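Local structure of adenine Deaminase (Enterococcus faecalis, 2ICS) at residues 287-300 against 343-357. The protein is a zinc-dependent amidohydrolase with a binuclear metal centre that deacetylates acetyl-(R)-mandelate in vitro, though with very low efficiency. Sequence-based numbering, arbitrary orientation.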
loop_
_atom_site.group_PDB
_atom_site.type_symbol
_atom_site.label_atom_id
_atom_site.label_comp_id
_atom_site.label_asym_id
_atom_site.label_seq_id
_atom_site.Cartn_x
_atom_site.Cartn_y
_atom_site.Cartn_z
ATOM N N ALA A 287 -9.881 -1.475 -4.315
ATOM C CA ALA A 287 -11.057 -0.708 -4.730
ATOM C C ALA A 287 -12.047 -0.534 -3.574
ATOM O O ALA A 287 -12.560 0.566 -3.341
ATOM C CB ALA A 287 -11.749 -1.414 -5.906
ATOM N N THR A 288 -12.300 -1.626 -2.852
ATOM C CA THR A 288 -13.220 -1.621 -1.721
ATOM C C THR A 288 -12.693 -0.752 -0.578
ATOM O O THR A 288 -13.461 -0.111 0.138
ATOM C CB THR A 288 -13.451 -3.058 -1.203
ATOM O OG1 THR A 288 -14.035 -3.844 -2.244
ATOM C CG2 THR A 288 -14.384 -3.066 -0.001
ATOM N N THR A 289 -11.377 -0.738 -0.409
ATOM C CA THR A 289 -10.766 0.060 0.638
ATOM C C THR A 289 -10.877 1.528 0.225
ATOM O O THR A 289 -11.119 2.399 1.053
ATOM C CB THR A 289 -9.286 -0.325 0.827
ATOM O OG1 THR A 289 -9.189 -1.743 1.012
ATOM C CG2 THR A 289 -8.705 0.367 2.051
HETATM N N MSE A 290 -10.709 1.786 -1.067
HETATM C CA MSE A 290 -10.810 3.138 -1.600
HETATM C C MSE A 290 -12.241 3.676 -1.427
HETATM O O MSE A 290 -12.437 4.851 -1.116
HETATM C CB MSE A 290 -10.415 3.138 -3.079
HETATM C CG MSE A 290 -8.948 2.767 -3.317
HETATM SE SE MSE A 290 -8.566 2.301 -5.164
HETATM C CE MSE A 290 -8.792 4.044 -5.962
ATOM N N GLU A 291 -13.232 2.807 -1.625
ATOM C CA GLU A 291 -14.628 3.196 -1.480
ATOM C C GLU A 291 -14.938 3.500 -0.015
ATOM O O GLU A 291 -15.866 4.249 0.286
ATOM C CB GLU A 291 -15.551 2.082 -1.987
ATOM C CG GLU A 291 -15.303 1.698 -3.437
ATOM C CD GLU A 291 -16.020 0.428 -3.831
ATOM O OE1 GLU A 291 -16.245 -0.421 -2.944
ATOM O OE2 GLU A 291 -16.345 0.272 -5.029
ATOM N N LYS A 292 -14.164 2.916 0.897
ATOM C CA LYS A 292 -14.384 3.171 2.319
ATOM C C LYS A 292 -13.931 4.583 2.685
ATOM O O LYS A 292 -14.591 5.274 3.455
ATOM C CB LYS A 292 -13.656 2.131 3.172
ATOM C CG LYS A 292 -14.288 0.743 3.086
ATOM C CD LYS A 292 -13.557 -0.290 3.939
ATOM C CE LYS A 292 -14.205 -1.662 3.777
ATOM N NZ LYS A 292 -13.417 -2.757 4.398
ATOM N N LEU A 293 -12.807 5.025 2.134
ATOM C CA LEU A 293 -12.357 6.380 2.432
ATOM C C LEU A 293 -13.203 7.386 1.669
ATOM O O LEU A 293 -13.254 8.564 2.017
ATOM C CB LEU A 293 -10.880 6.531 2.095
ATOM C CG LEU A 293 -10.158 5.827 3.249
ATOM C CD1 LEU A 293 -9.109 4.879 2.732
ATOM C CD2 LEU A 293 -9.590 6.876 4.189
ATOM N N ARG A 294 -13.882 6.913 0.630
ATOM C CA ARG A 294 -14.749 7.784 -0.143
ATOM C C ARG A 294 -15.966 8.064 0.723
ATOM O O ARG A 294 -16.397 9.208 0.849
ATOM C CB ARG A 294 -15.176 7.108 -1.447
ATOM C CG ARG A 294 -16.269 7.861 -2.208
ATOM C CD ARG A 294 -15.913 9.324 -2.395
ATOM N NE ARG A 294 -16.948 10.061 -3.112
ATOM C CZ ARG A 294 -17.252 11.336 -2.878
ATOM N NH1 ARG A 294 -16.601 12.018 -1.940
ATOM N NH2 ARG A 294 -18.203 11.932 -3.585
ATOM N N VAL A 295 -16.501 7.014 1.339
ATOM C CA VAL A 295 -17.675 7.152 2.191
ATOM C C VAL A 295 -17.316 7.933 3.456
ATOM O O VAL A 295 -18.165 8.607 4.038
ATOM C CB VAL A 295 -18.262 5.763 2.574
ATOM C CG1 VAL A 295 -17.395 5.091 3.628
ATOM C CG2 VAL A 295 -19.685 5.923 3.072
ATOM N N VAL A 296 -16.058 7.835 3.879
ATOM C CA VAL A 296 -15.589 8.565 5.052
ATOM C C VAL A 296 -15.631 10.062 4.753
ATOM O O VAL A 296 -15.929 10.869 5.631
ATOM C CB VAL A 296 -14.128 8.176 5.427
ATOM C CG1 VAL A 296 -13.522 9.217 6.373
ATOM C CG2 VAL A 296 -14.109 6.820 6.092
ATOM N N GLY A 297 -15.325 10.431 3.511
ATOM C CA GLY A 297 -15.344 11.838 3.147
ATOM C C GLY A 297 -14.300 12.302 2.143
ATOM O O GLY A 297 -14.411 13.411 1.620
ATOM N N TYR A 298 -13.281 11.485 1.876
ATOM C CA TYR A 298 -12.249 11.866 0.904
ATOM C C TYR A 298 -12.892 11.971 -0.485
ATOM O O TYR A 298 -13.917 11.340 -0.734
ATOM C CB TYR A 298 -11.144 10.802 0.843
ATOM C CG TYR A 298 -10.306 10.625 2.095
ATOM C CD1 TYR A 298 -10.787 10.994 3.353
ATOM C CD2 TYR A 298 -9.053 10.008 2.029
ATOM C CE1 TYR A 298 -10.045 10.746 4.511
ATOM C CE2 TYR A 298 -8.305 9.752 3.182
ATOM C CZ TYR A 298 -8.811 10.120 4.415
ATOM O OH TYR A 298 -8.094 9.844 5.552
ATOM N N ASP A 299 -12.310 12.767 -1.381
ATOM C CA ASP A 299 -12.849 12.863 -2.743
ATOM C C ASP A 299 -12.014 11.951 -3.646
ATOM O O ASP A 299 -10.865 11.650 -3.335
ATOM C CB ASP A 299 -12.837 14.311 -3.273
ATOM C CG ASP A 299 -11.434 14.908 -3.372
ATOM O OD1 ASP A 299 -10.501 14.231 -3.861
ATOM O OD2 ASP A 299 -11.269 16.080 -2.977
ATOM N N TRP A 300 -12.589 11.512 -4.761
ATOM C CA TRP A 300 -11.882 10.603 -5.658
ATOM C C TRP A 300 -10.490 11.031 -6.112
ATOM O O TRP A 300 -9.572 10.205 -6.161
ATOM C CB TRP A 300 -12.762 10.269 -6.869
ATOM C CG TRP A 300 -13.901 9.352 -6.504
ATOM C CD1 TRP A 300 -15.236 9.639 -6.548
ATOM C CD2 TRP A 300 -13.796 8.017 -5.982
ATOM N NE1 TRP A 300 -15.968 8.567 -6.082
ATOM C CE2 TRP A 300 -15.109 7.560 -5.728
ATOM C CE3 TRP A 300 -12.717 7.165 -5.702
ATOM C CZ2 TRP A 300 -15.375 6.287 -5.206
ATOM C CZ3 TRP A 300 -12.983 5.892 -5.179
ATOM C CH2 TRP A 300 -14.303 5.471 -4.938
ATOM N N LEU A 343 -20.447 -1.557 3.330
ATOM C CA LEU A 343 -19.026 -1.654 3.628
ATOM C C LEU A 343 -18.854 -1.885 5.113
ATOM O O LEU A 343 -19.468 -1.203 5.927
ATOM C CB LEU A 343 -18.306 -0.364 3.215
ATOM C CG LEU A 343 -18.413 0.052 1.744
ATOM C CD1 LEU A 343 -17.806 1.435 1.566
ATOM C CD2 LEU A 343 -17.709 -0.952 0.862
ATOM N N THR A 344 -18.013 -2.851 5.459
ATOM C CA THR A 344 -17.762 -3.193 6.856
ATOM C C THR A 344 -16.284 -3.011 7.180
ATOM O O THR A 344 -15.425 -3.430 6.407
ATOM C CB THR A 344 -18.134 -4.664 7.128
ATOM O OG1 THR A 344 -19.425 -4.935 6.574
ATOM C CG2 THR A 344 -18.158 -4.940 8.620
ATOM N N ASP A 345 -15.981 -2.399 8.318
ATOM C CA ASP A 345 -14.583 -2.217 8.675
ATOM C C ASP A 345 -14.081 -3.394 9.501
ATOM O O ASP A 345 -14.755 -4.418 9.604
ATOM C CB ASP A 345 -14.366 -0.900 9.430
ATOM C CG ASP A 345 -15.110 -0.842 10.750
ATOM O OD1 ASP A 345 -15.557 -1.897 11.247
ATOM O OD2 ASP A 345 -15.229 0.273 11.297
ATOM N N SER A 346 -12.902 -3.239 10.090
ATOM C CA SER A 346 -12.280 -4.294 10.881
ATOM C C SER A 346 -12.964 -4.563 12.213
ATOM O O SER A 346 -12.747 -5.609 12.821
ATOM C CB SER A 346 -10.811 -3.953 11.147
ATOM O OG SER A 346 -10.107 -3.714 9.941
ATOM N N ASN A 347 -13.782 -3.622 12.670
ATOM C CA ASN A 347 -14.456 -3.775 13.949
ATOM C C ASN A 347 -15.973 -3.931 13.855
ATOM O O ASN A 347 -16.681 -3.740 14.843
ATOM C CB ASN A 347 -14.103 -2.591 14.848
ATOM C CG ASN A 347 -12.614 -2.505 15.136
ATOM O OD1 ASN A 347 -11.990 -1.462 14.944
ATOM N ND2 ASN A 347 -12.038 -3.609 15.606
ATOM N N GLY A 348 -16.472 -4.273 12.671
ATOM C CA GLY A 348 -17.898 -4.471 12.511
ATOM C C GLY A 348 -18.750 -3.242 12.248
ATOM O O GLY A 348 -19.970 -3.364 12.139
ATOM N N LEU A 349 -18.141 -2.063 12.167
ATOM C CA LEU A 349 -18.906 -0.852 11.883
ATOM C C LEU A 349 -19.310 -0.910 10.409
ATOM O O LEU A 349 -18.514 -1.317 9.564
ATOM C CB LEU A 349 -18.062 0.400 12.129
ATOM C CG LEU A 349 -17.702 0.808 13.559
ATOM C CD1 LEU A 349 -16.883 -0.277 14.234
ATOM C CD2 LEU A 349 -16.923 2.107 13.512
ATOM N N THR A 350 -20.537 -0.499 10.103
ATOM C CA THR A 350 -21.027 -0.532 8.729
ATOM C C THR A 350 -21.372 0.851 8.180
ATOM O O THR A 350 -21.778 1.747 8.920
ATOM C CB THR A 350 -22.273 -1.440 8.616
ATOM O OG1 THR A 350 -21.914 -2.792 8.943
ATOM C CG2 THR A 350 -22.848 -1.396 7.209
ATOM N N ARG A 351 -21.194 1.011 6.873
ATOM C CA ARG A 351 -21.488 2.263 6.188
ATOM C C ARG A 351 -21.999 1.914 4.793
ATOM O O ARG A 351 -21.559 0.940 4.185
ATOM C CB ARG A 351 -20.223 3.128 6.079
ATOM C CG ARG A 351 -19.590 3.533 7.412
ATOM C CD ARG A 351 -20.502 4.468 8.197
ATOM N NE ARG A 351 -19.844 5.062 9.361
ATOM C CZ ARG A 351 -19.734 4.477 10.550
ATOM N NH1 ARG A 351 -20.239 3.268 10.751
ATOM N NH2 ARG A 351 -19.126 5.109 11.546
ATOM N N VAL A 352 -22.941 2.697 4.288
ATOM C CA VAL A 352 -23.479 2.434 2.962
ATOM C C VAL A 352 -22.835 3.371 1.951
ATOM O O VAL A 352 -23.050 4.579 1.992
ATOM C CB VAL A 352 -25.014 2.612 2.941
ATOM C CG1 VAL A 352 -25.555 2.335 1.547
ATOM C CG2 VAL A 352 -25.651 1.669 3.942
ATOM N N ALA A 353 -22.028 2.811 1.054
ATOM C CA ALA A 353 -21.359 3.610 0.034
ATOM C C ALA A 353 -22.325 3.926 -1.095
ATOM O O ALA A 353 -23.186 3.112 -1.430
ATOM C CB ALA A 353 -20.154 2.864 -0.513
ATOM N N LYS A 354 -22.180 5.111 -1.676
ATOM C CA LYS A 354 -23.037 5.532 -2.773
ATOM C C LYS A 354 -22.295 5.438 -4.101
ATOM O O LYS A 354 -22.912 5.503 -5.166
ATOM C CB LYS A 354 -23.496 6.978 -2.566
ATOM C CG LYS A 354 -24.290 7.228 -1.294
ATOM C CD LYS A 354 -24.595 8.717 -1.142
ATOM C CE LYS A 354 -25.475 8.990 0.068
ATOM N NZ LYS A 354 -26.795 8.303 -0.045
ATOM N N GLU A 355 -20.973 5.289 -4.041
ATOM C CA GLU A 355 -20.178 5.212 -5.262
ATOM C C GLU A 355 -19.185 4.047 -5.250
ATOM O O GLU A 355 -18.533 3.775 -4.238
ATOM C CB GLU A 355 -19.442 6.539 -5.475
ATOM C CG GLU A 355 -20.325 7.766 -5.237
ATOM C CD GLU A 355 -19.630 9.080 -5.552
ATOM O OE1 GLU A 355 -18.547 9.346 -4.993
ATOM O OE2 GLU A 355 -20.172 9.855 -6.362
ATOM N N GLN A 356 -19.076 3.368 -6.386
ATOM C CA GLN A 356 -18.185 2.225 -6.530
ATOM C C GLN A 356 -17.160 2.439 -7.641
ATOM O O GLN A 356 -17.503 2.908 -8.731
ATOM C CB GLN A 356 -18.997 0.963 -6.841
ATOM C CG GLN A 356 -19.873 0.460 -5.703
ATOM C CD GLN A 356 -20.744 -0.717 -6.120
ATOM O OE1 GLN A 356 -20.263 -1.672 -6.728
ATOM N NE2 GLN A 356 -22.030 -0.652 -5.788
ATOM N N ILE A 357 -15.903 2.097 -7.364
ATOM C CA ILE A 357 -14.854 2.239 -8.364
ATOM C C ILE A 357 -14.503 0.831 -8.846
ATOM O O ILE A 357 -14.351 -0.086 -8.037
ATOM C CB ILE A 357 -13.609 2.971 -7.781
ATOM C CG1 ILE A 357 -12.560 3.161 -8.879
ATOM C CG2 ILE A 357 -13.044 2.205 -6.586
ATOM C CD1 ILE A 357 -11.462 4.152 -8.518
HETATM O O HOH W 1 -17.558 5.057 -1.855
#
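Arg294 turns its CG away from the backbone N (chi1 170°) and bends at chi2, which swings its guanidinium back to Glu355, whose extended chain beyond CG carries OE1 to Arg294 and to the indole edge of Trp300 alike. The pair sits where a beta-hairpin of the mixed sheet, strands 331-344 and 350-364, turns a corner at Lys354 and wraps helix 286-296 of this TIM-barrel amidohydrolase: strand 350-353 crosses the helix almost perpendicularly (91°), whereas strand 355-357 runs back along it.

Glu355 OE1 takes three N-H groups. Arg294 grips Glu355 OE1 side-on in a salt bridge, NE 2.6 Å and NH2 3.0 Å from that oxygen, which lies in the guanidinium plane; Trp300 NE1 comes from above the carboxylate plane, 2.9 Å from the same Glu355 OE1. Arg294 NH1 bonds to Tyr298 O, which, with the grip on Glu355, limits the rotation of the guanidinium, and Arg294 CG lies over one face of the indole, toward its rim.

Deeper in, Ile357 lays its CB 3.8 Å from Trp300 CH2, turns CG2 to Ala287 and meets the selenomethionine methyl of Met290 with CD1. Glu291, buried, accepts the backbone N-H of Ile357 on the anti lone pair of OE2, while OE1 has a salt bridge to Lys341; the opposite charge of Lys341 would probably favour the ionised carboxylate. Leu343 fits along the same helix, CD1 against Glu291 O and the CG of Lys292, CD2 against Thr288 CG2. Farther along, Val295 CG2 packs on Arg351 CB. Lys292 reaches with NZ to Thr344 O and also to Pro282 O. Between helix and strand a single water donates to both backbones, 2.8 Å from Glu291 O and 2.9 Å from Glu355 O.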